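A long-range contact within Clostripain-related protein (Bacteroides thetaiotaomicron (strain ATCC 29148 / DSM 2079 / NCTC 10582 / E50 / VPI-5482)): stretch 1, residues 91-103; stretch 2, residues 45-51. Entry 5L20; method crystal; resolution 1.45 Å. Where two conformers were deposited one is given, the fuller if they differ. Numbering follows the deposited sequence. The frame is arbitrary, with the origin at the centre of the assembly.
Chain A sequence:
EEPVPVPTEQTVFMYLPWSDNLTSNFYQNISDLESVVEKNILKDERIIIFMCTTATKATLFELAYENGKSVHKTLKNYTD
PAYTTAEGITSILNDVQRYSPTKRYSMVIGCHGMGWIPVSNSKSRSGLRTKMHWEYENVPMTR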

ATOM      1  N   SER A  91      10.733   6.339  -5.882  1.00 10.37           N
ATOM      2  CA  SER A  91      11.078   6.716  -4.526  0.61 10.32           C
ATOM      3  C   SER A  91      10.203   5.998  -3.491  1.00 10.14           C
ATOM      4  O   SER A  91      10.704   5.555  -2.441  1.00 11.80           O
ATOM      5  CB  SER A  91      10.980   8.224  -4.364  0.61 13.21           C
ATOM      6  OG  SER A  91      11.440   8.590  -3.078  0.61 16.28           O
ATOM      7  N   ILE A  92       8.909   5.863  -3.797  1.00 10.99           N
ATOM      8  CA  ILE A  92       8.011   5.121  -2.906  1.00  9.89           C
ATOM      9  C   ILE A  92       8.443   3.646  -2.811  1.00 10.99           C
ATOM     10  O   ILE A  92       8.506   3.077  -1.720  1.00 11.22           O
ATOM     11  CB  ILE A  92       6.536   5.248  -3.367  1.00 10.44           C
ATOM     12  CG1 ILE A  92       6.064   6.681  -3.146  1.00 11.85           C
ATOM     13  CG2 ILE A  92       5.629   4.308  -2.593  1.00 11.92           C
ATOM     14  CD1 ILE A  92       4.824   7.044  -3.957  1.00 13.99           C
ATOM     15  N   LEU A  93       8.769   3.051  -3.960  1.00  9.95           N
ATOM     16  CA  LEU A  93       9.198   1.660  -3.934  1.00 10.45           C
ATOM     17  C   LEU A  93      10.546   1.485  -3.215  1.00  9.83           C
ATOM     18  O   LEU A  93      10.820   0.440  -2.635  1.00 10.39           O
ATOM     19  CB  LEU A  93       9.291   1.119  -5.361  1.00 10.60           C
ATOM     20  CG  LEU A  93       7.955   0.895  -6.053  1.00 11.10           C
ATOM     21  CD1 LEU A  93       8.205   0.504  -7.480  1.00 11.87           C
ATOM     22  CD2 LEU A  93       7.136  -0.192  -5.355  1.00 11.24           C
ATOM     23  N   ASN A  94      11.412   2.502  -3.263  1.00  9.69           N
ATOM     24  CA  ASN A  94      12.671   2.423  -2.501  1.00  9.66           C
ATOM     25  C   ASN A  94      12.402   2.519  -0.990  1.00 10.44           C
ATOM     26  O   ASN A  94      13.040   1.833  -0.199  1.00 11.30           O
ATOM     27  CB  ASN A  94      13.653   3.525  -2.922  1.00 10.57           C
ATOM     28  CG  ASN A  94      14.276   3.255  -4.277  1.00 12.93           C
ATOM     29  OD1 ASN A  94      14.281   2.110  -4.762  1.00 12.28           O
ATOM     30  ND2 ASN A  94      14.818   4.302  -4.900  1.00 11.84           N
ATOM     31  N   ASP A  95      11.398   3.317  -0.619  1.00  8.95           N
ATOM     32  CA  ASP A  95      10.960   3.348   0.785  1.00 10.58           C
ATOM     33  C   ASP A  95      10.471   1.939   1.194  1.00 12.15           C
ATOM     34  O   ASP A  95      10.814   1.431   2.259  1.00 11.16           O
ATOM     35  CB  ASP A  95       9.827   4.354   0.989  1.00 11.73           C
ATOM     36  CG  ASP A  95      10.282   5.800   0.943  1.00 12.35           C
ATOM     37  OD1 ASP A  95      11.486   6.080   1.150  1.00 14.07           O
ATOM     38  OD2 ASP A  95       9.390   6.650   0.747  1.00 15.11           O
ATOM     39  N   VAL A  96       9.634   1.320   0.356  1.00 10.57           N
ATOM     40  CA  VAL A  96       9.119  -0.016   0.678  1.00 11.22           C
ATOM     41  C   VAL A  96      10.272  -0.988   0.902  1.00 12.50           C
ATOM     42  O   VAL A  96      10.280  -1.769   1.864  1.00 10.85           O
ATOM     43  CB  VAL A  96       8.183  -0.526  -0.458  1.00 10.81           C
ATOM     44  CG1 VAL A  96       7.837  -2.023  -0.251  1.00 11.76           C
ATOM     45  CG2 VAL A  96       6.937   0.331  -0.476  1.00 11.30           C
ATOM     46  N   GLN A  97      11.274  -0.932   0.026  1.00  9.62           N
ATOM     47  CA  GLN A  97      12.394  -1.839   0.160  1.00 10.48           C
ATOM     48  C   GLN A  97      13.221  -1.561   1.428  1.00 11.78           C
ATOM     49  O   GLN A  97      13.686  -2.490   2.056  1.00 13.23           O
ATOM     50  CB  GLN A  97      13.289  -1.742  -1.068  1.00 11.99           C
ATOM     51  CG  GLN A  97      12.636  -2.254  -2.342  1.00 10.77           C
ATOM     52  CD  GLN A  97      13.537  -1.971  -3.521  1.00 10.71           C
ATOM     53  OE1 GLN A  97      14.548  -2.660  -3.750  1.00 12.86           O
ATOM     54  NE2 GLN A  97      13.200  -0.926  -4.262  1.00 10.81           N
ATOM     55  N   ARG A  98      13.403  -0.288   1.782  1.00 10.91           N
ATOM     56  CA  ARG A  98      14.163   0.068   2.997  1.00 11.97           C
ATOM     57  C   ARG A  98      13.448  -0.433   4.227  1.00 13.54           C
ATOM     58  O   ARG A  98      14.082  -1.034   5.094  1.00 15.06           O
ATOM     59  CB  ARG A  98      14.366   1.578   3.096  1.00 13.87           C
ATOM     60  CG  ARG A  98      15.644   2.053   2.416  1.00 18.73           C
ATOM     61  CD  ARG A  98      15.881   3.564   2.620  1.00 17.76           C
ATOM     62  NE  ARG A  98      14.855   4.354   1.944  1.00 16.47           N
ATOM     63  CZ  ARG A  98      15.019   4.915   0.749  1.00 15.36           C
ATOM     64  NH1 ARG A  98      16.183   4.837   0.116  1.00 21.53           N
ATOM     65  NH2 ARG A  98      14.029   5.572   0.201  1.00 18.56           N
ATOM     66  N   TYR A  99      12.143  -0.205   4.318  1.00 10.57           N
ATOM     67  CA  TYR A  99      11.412  -0.659   5.496  1.00 12.44           C
ATOM     68  C   TYR A  99      11.229  -2.174   5.494  1.00 16.01           C
ATOM     69  O   TYR A  99      11.110  -2.795   6.560  1.00 15.43           O
ATOM     70  CB  TYR A  99      10.056   0.032   5.595  1.00 13.11           C
ATOM     71  CG  TYR A  99      10.143   1.465   6.044  1.00 12.54           C
ATOM     72  CD1 TYR A  99      10.417   1.761   7.375  1.00 16.85           C
ATOM     73  CD2 TYR A  99       9.940   2.519   5.156  1.00 15.87           C
ATOM     74  CE1 TYR A  99      10.475   3.074   7.806  1.00 16.95           C
ATOM     75  CE2 TYR A  99      10.012   3.852   5.579  1.00 15.30           C
ATOM     76  CZ  TYR A  99      10.279   4.102   6.904  1.00 16.95           C
ATOM     77  OH  TYR A  99      10.318   5.403   7.349  1.00 20.72           O
ATOM     78  N   SER A 100      11.198  -2.780   4.302  1.00 12.33           N
ATOM     79  CA  SER A 100      10.897  -4.208   4.229  1.00 13.33           C
ATOM     80  C   SER A 100      11.822  -4.921   3.250  1.00 16.19           C
ATOM     81  O   SER A 100      11.456  -5.172   2.109  1.00 13.42           O
ATOM     82  CB  SER A 100       9.436  -4.419   3.827  1.00 16.48           C
ATOM     83  OG  SER A 100       9.100  -5.801   3.936  1.00 15.74           O
ATOM     84  N   PRO A 101      13.048  -5.239   3.678  1.00 12.78           N
ATOM     85  CA  PRO A 101      13.998  -5.961   2.839  1.00 12.35           C
ATOM     86  C   PRO A 101      13.638  -7.437   2.743  1.00 17.28           C
ATOM     87  O   PRO A 101      13.699  -8.149   3.749  1.00 17.96           O
ATOM     88  CB  PRO A 101      15.338  -5.788   3.577  1.00 16.05           C
ATOM     89  CG  PRO A 101      15.061  -4.839   4.678  1.00 18.15           C
ATOM     90  CD  PRO A 101      13.630  -4.830   4.970  1.00 14.42           C
ATOM     91  N   THR A 102      13.237  -7.894   1.558  1.00 13.29           N
ATOM     92  CA  THR A 102      12.802  -9.277   1.400  1.00 13.86           C
ATOM     93  C   THR A 102      13.307  -9.785   0.067  1.00 15.36           C
ATOM     94  O   THR A 102      13.718  -8.995  -0.786  1.00 16.65           O
ATOM     95  CB  THR A 102      11.248  -9.422   1.448  1.00 12.80           C
ATOM     96  OG1 THR A 102      10.648  -8.535   0.491  1.00 13.08           O
ATOM     97  CG2 THR A 102      10.678  -9.085   2.822  1.00 14.17           C
ATOM     98  N   LYS A 103      13.253 -11.102  -0.117  1.00 13.08           N
ATOM     99  CA  LYS A 103      13.689 -11.725  -1.343  1.00 13.10           C
ATOM    100  C   LYS A 103      12.764 -11.365  -2.507  1.00 14.86           C
ATOM    101  O   LYS A 103      13.220 -11.152  -3.638  1.00 16.34           O
ATOM    102  CB  LYS A 103      13.745 -13.241  -1.189  1.00 17.30           C
ATOM    103  CG  LYS A 103      14.858 -13.714  -0.268  1.00 29.65           C
ATOM    104  CD  LYS A 103      14.800 -15.208  -0.029  1.00 50.18           C
ATOM    105  CE  LYS A 103      15.843 -15.625   1.008  1.00 49.33           C
ATOM    106  NZ  LYS A 103      15.718 -17.062   1.379  1.00 61.58           N
TER
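Stretch 2, residues 45-51: ERIIIFM

Residues 45-51 form an extended strand packed against helix 91-99 and the loop that follows it. The two run roughly antiparallel, with 150° between their N-to-C directions and a closest axial approach of 10.0 Å. The register descends accordingly: CA of Ile 92 lies 8.2 Å from CA of Phe 50, CA of Val 96 lies 7.1 Å from CA of Ile 48, and CA of Ser 100 lies 7.1 Å from CA of Arg 46. Strand alternation turns Arg 46, Ile 48 and Phe 50 toward stretch 1, while Glu 45, Ile 47 and Ile 49 point away; the four-residue spacing of Ile 92 and Val 96 on the helix, continued by Ser 100 just past its end, supplies the matching surface.

Apolar packing joins the helix to the strand. CD1 of Ile 92 sits over one face of the Phe 50 ring, 3.6 Å from CE2 of Phe 50 and 4.0 Å from the ring centroid, a CH-pi contact 29° off the ring normal. One turn on, CG2 of Val 96 meets CG2 of Ile 48 at 4.1 Å. Ile 48 also brings its CG1 to 4.0 Å from CB of Ser 100, so it spans the last turn of the helix and the start of the loop.

Polar contacts gather around Arg 46, whose long side chain reaches the loop where Ser 100 leaves helical geometry. NH1 of Arg 46 donates a hydrogen bond to OG of Ser 100 (2.9 Å, 143°), which lies at the guanidinium edge; O of Tyr 99 lies over one face, 4.1 Å from CZ of Arg 46. O of water 1 extends the link, accepting from NH2 of Arg 46 at 3.0 Å and donating to O of Pro 101 at 2.5 Å. The methyl CG2 of Thr 102 adds a van der Waals contact, 3.8 Å from NH1 of Arg 46. Together the stretches bury 382 Å².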

ATOM      1  N   GLU A  45       6.584 -13.024   5.837  1.00 18.89           N
ATOM      2  CA  GLU A  45       6.148 -11.976   4.904  1.00 18.26           C
ATOM      3  C   GLU A  45       5.750 -10.720   5.647  1.00 22.73           C
ATOM      4  O   GLU A  45       5.394 -10.784   6.827  1.00 22.24           O
ATOM      5  CB  GLU A  45       4.969 -12.457   4.051  1.00 17.90           C
ATOM      6  CG  GLU A  45       5.205 -13.753   3.272  1.00 18.70           C
ATOM      7  CD  GLU A  45       4.855 -15.010   4.066  1.00 27.49           C
ATOM      8  OE1 GLU A  45       4.303 -14.899   5.186  1.00 27.07           O
ATOM      9  OE2 GLU A  45       5.131 -16.115   3.553  1.00 25.36           O
ATOM     10  N   ARG A  46       5.793  -9.585   4.944  1.00 16.17           N
ATOM     11  CA  ARG A  46       5.260  -8.325   5.460  1.00 15.42           C
ATOM     12  C   ARG A  46       4.230  -7.769   4.484  1.00 13.44           C
ATOM     13  O   ARG A  46       4.352  -7.969   3.268  1.00 14.23           O
ATOM     14  CB  ARG A  46       6.360  -7.281   5.652  1.00 15.02           C
ATOM     15  CG  ARG A  46       7.391  -7.548   6.773  1.00 19.86           C
ATOM     16  CD  ARG A  46       8.164  -6.240   7.110  1.00 18.35           C
ATOM     17  NE  ARG A  46       9.380  -6.441   7.889  1.00 28.95           N
ATOM     18  CZ  ARG A  46      10.552  -6.823   7.377  1.00 31.74           C
ATOM     19  NH1 ARG A  46      10.677  -7.073   6.072  1.00 25.82           N
ATOM     20  NH2 ARG A  46      11.605  -6.987   8.175  1.00 33.46           N
ATOM     21  N   ILE A  47       3.251  -7.048   5.016  1.00 12.58           N
ATOM     22  CA  ILE A  47       2.302  -6.295   4.215  1.00 12.20           C
ATOM     23  C   ILE A  47       2.566  -4.817   4.464  1.00 13.38           C
ATOM     24  O   ILE A  47       2.494  -4.363   5.618  1.00 12.97           O
ATOM     25  CB  ILE A  47       0.839  -6.621   4.563  1.00 15.09           C
ATOM     26  CG1 ILE A  47       0.534  -8.083   4.208  1.00 15.87           C
ATOM     27  CG2 ILE A  47      -0.080  -5.676   3.801  1.00 17.50           C
ATOM     28  CD1 ILE A  47      -0.825  -8.549   4.598  1.00 16.38           C
ATOM     29  N   ILE A  48       2.880  -4.088   3.402  1.00 13.69           N
ATOM     30  CA  ILE A  48       3.184  -2.660   3.457  1.00 11.79           C
ATOM     31  C   ILE A  48       2.161  -1.938   2.594  1.00 15.53           C
ATOM     32  O   ILE A  48       1.891  -2.384   1.471  1.00 11.23           O
ATOM     33  CB  ILE A  48       4.599  -2.357   2.918  1.00 11.95           C
ATOM     34  CG1 ILE A  48       5.677  -3.168   3.646  1.00 12.16           C
ATOM     35  CG2 ILE A  48       4.841  -0.837   2.903  1.00 14.88           C
ATOM     36  CD1 ILE A  48       5.765  -2.834   5.145  1.00 15.85           C
ATOM     37  N   ILE A  49       1.570  -0.860   3.102  1.00 11.42           N
ATOM     38  CA  ILE A  49       0.542  -0.137   2.391  1.00 11.00           C
ATOM     39  C   ILE A  49       0.917   1.323   2.222  1.00 12.11           C
ATOM     40  O   ILE A  49       1.337   1.966   3.189  1.00 11.83           O
ATOM     41  CB  ILE A  49      -0.813  -0.239   3.113  1.00 11.80           C
ATOM     42  CG1 ILE A  49      -1.127  -1.726   3.356  1.00 15.22           C
ATOM     43  CG2 ILE A  49      -1.885   0.498   2.331  1.00 12.97           C
ATOM     44  CD1 ILE A  49      -2.506  -2.009   3.900  1.00 15.43           C
ATOM     45  N   PHE A  50       0.830   1.820   0.990  1.00 12.85           N
ATOM     46  CA  PHE A  50       0.897   3.248   0.682  1.00 11.33           C
ATOM     47  C   PHE A  50      -0.503   3.686   0.356  1.00 11.92           C
ATOM     48  O   PHE A  50      -1.114   3.160  -0.578  1.00 11.99           O
ATOM     49  CB  PHE A  50       1.822   3.536  -0.501  1.00 11.90           C
ATOM     50  CG  PHE A  50       1.797   4.959  -0.988  1.00 12.01           C
ATOM     51  CD1 PHE A  50       0.859   5.386  -1.931  1.00 13.15           C
ATOM     52  CD2 PHE A  50       2.751   5.874  -0.513  1.00 11.72           C
ATOM     53  CE1 PHE A  50       0.892   6.712  -2.419  1.00 12.67           C
ATOM     54  CE2 PHE A  50       2.786   7.182  -0.988  1.00 12.76           C
ATOM     55  CZ  PHE A  50       1.862   7.608  -1.937  1.00 12.74           C
ATOM     56  N   MET A  51      -1.039   4.656   1.093  1.00 11.79           N
ATOM     57  CA  MET A  51      -2.356   5.159   0.756  1.00 12.07           C
ATOM     58  C   MET A  51      -2.423   6.679   0.812  1.00 14.83           C
ATOM     59  O   MET A  51      -2.041   7.281   1.826  1.00 15.37           O
ATOM     60  CB  MET A  51      -3.435   4.568   1.668  1.00 14.65           C
ATOM     61  CG  MET A  51      -4.789   5.104   1.299  1.00 16.85           C
ATOM     62  SD  MET A  51      -6.098   4.297   2.216  1.00 19.18           S
ATOM     63  CE  MET A  51      -7.462   5.347   1.769  1.00 17.35           C
TER
HETATM   64  O   HOH W   1      13.520  -8.288   6.247  1.00 35.34           O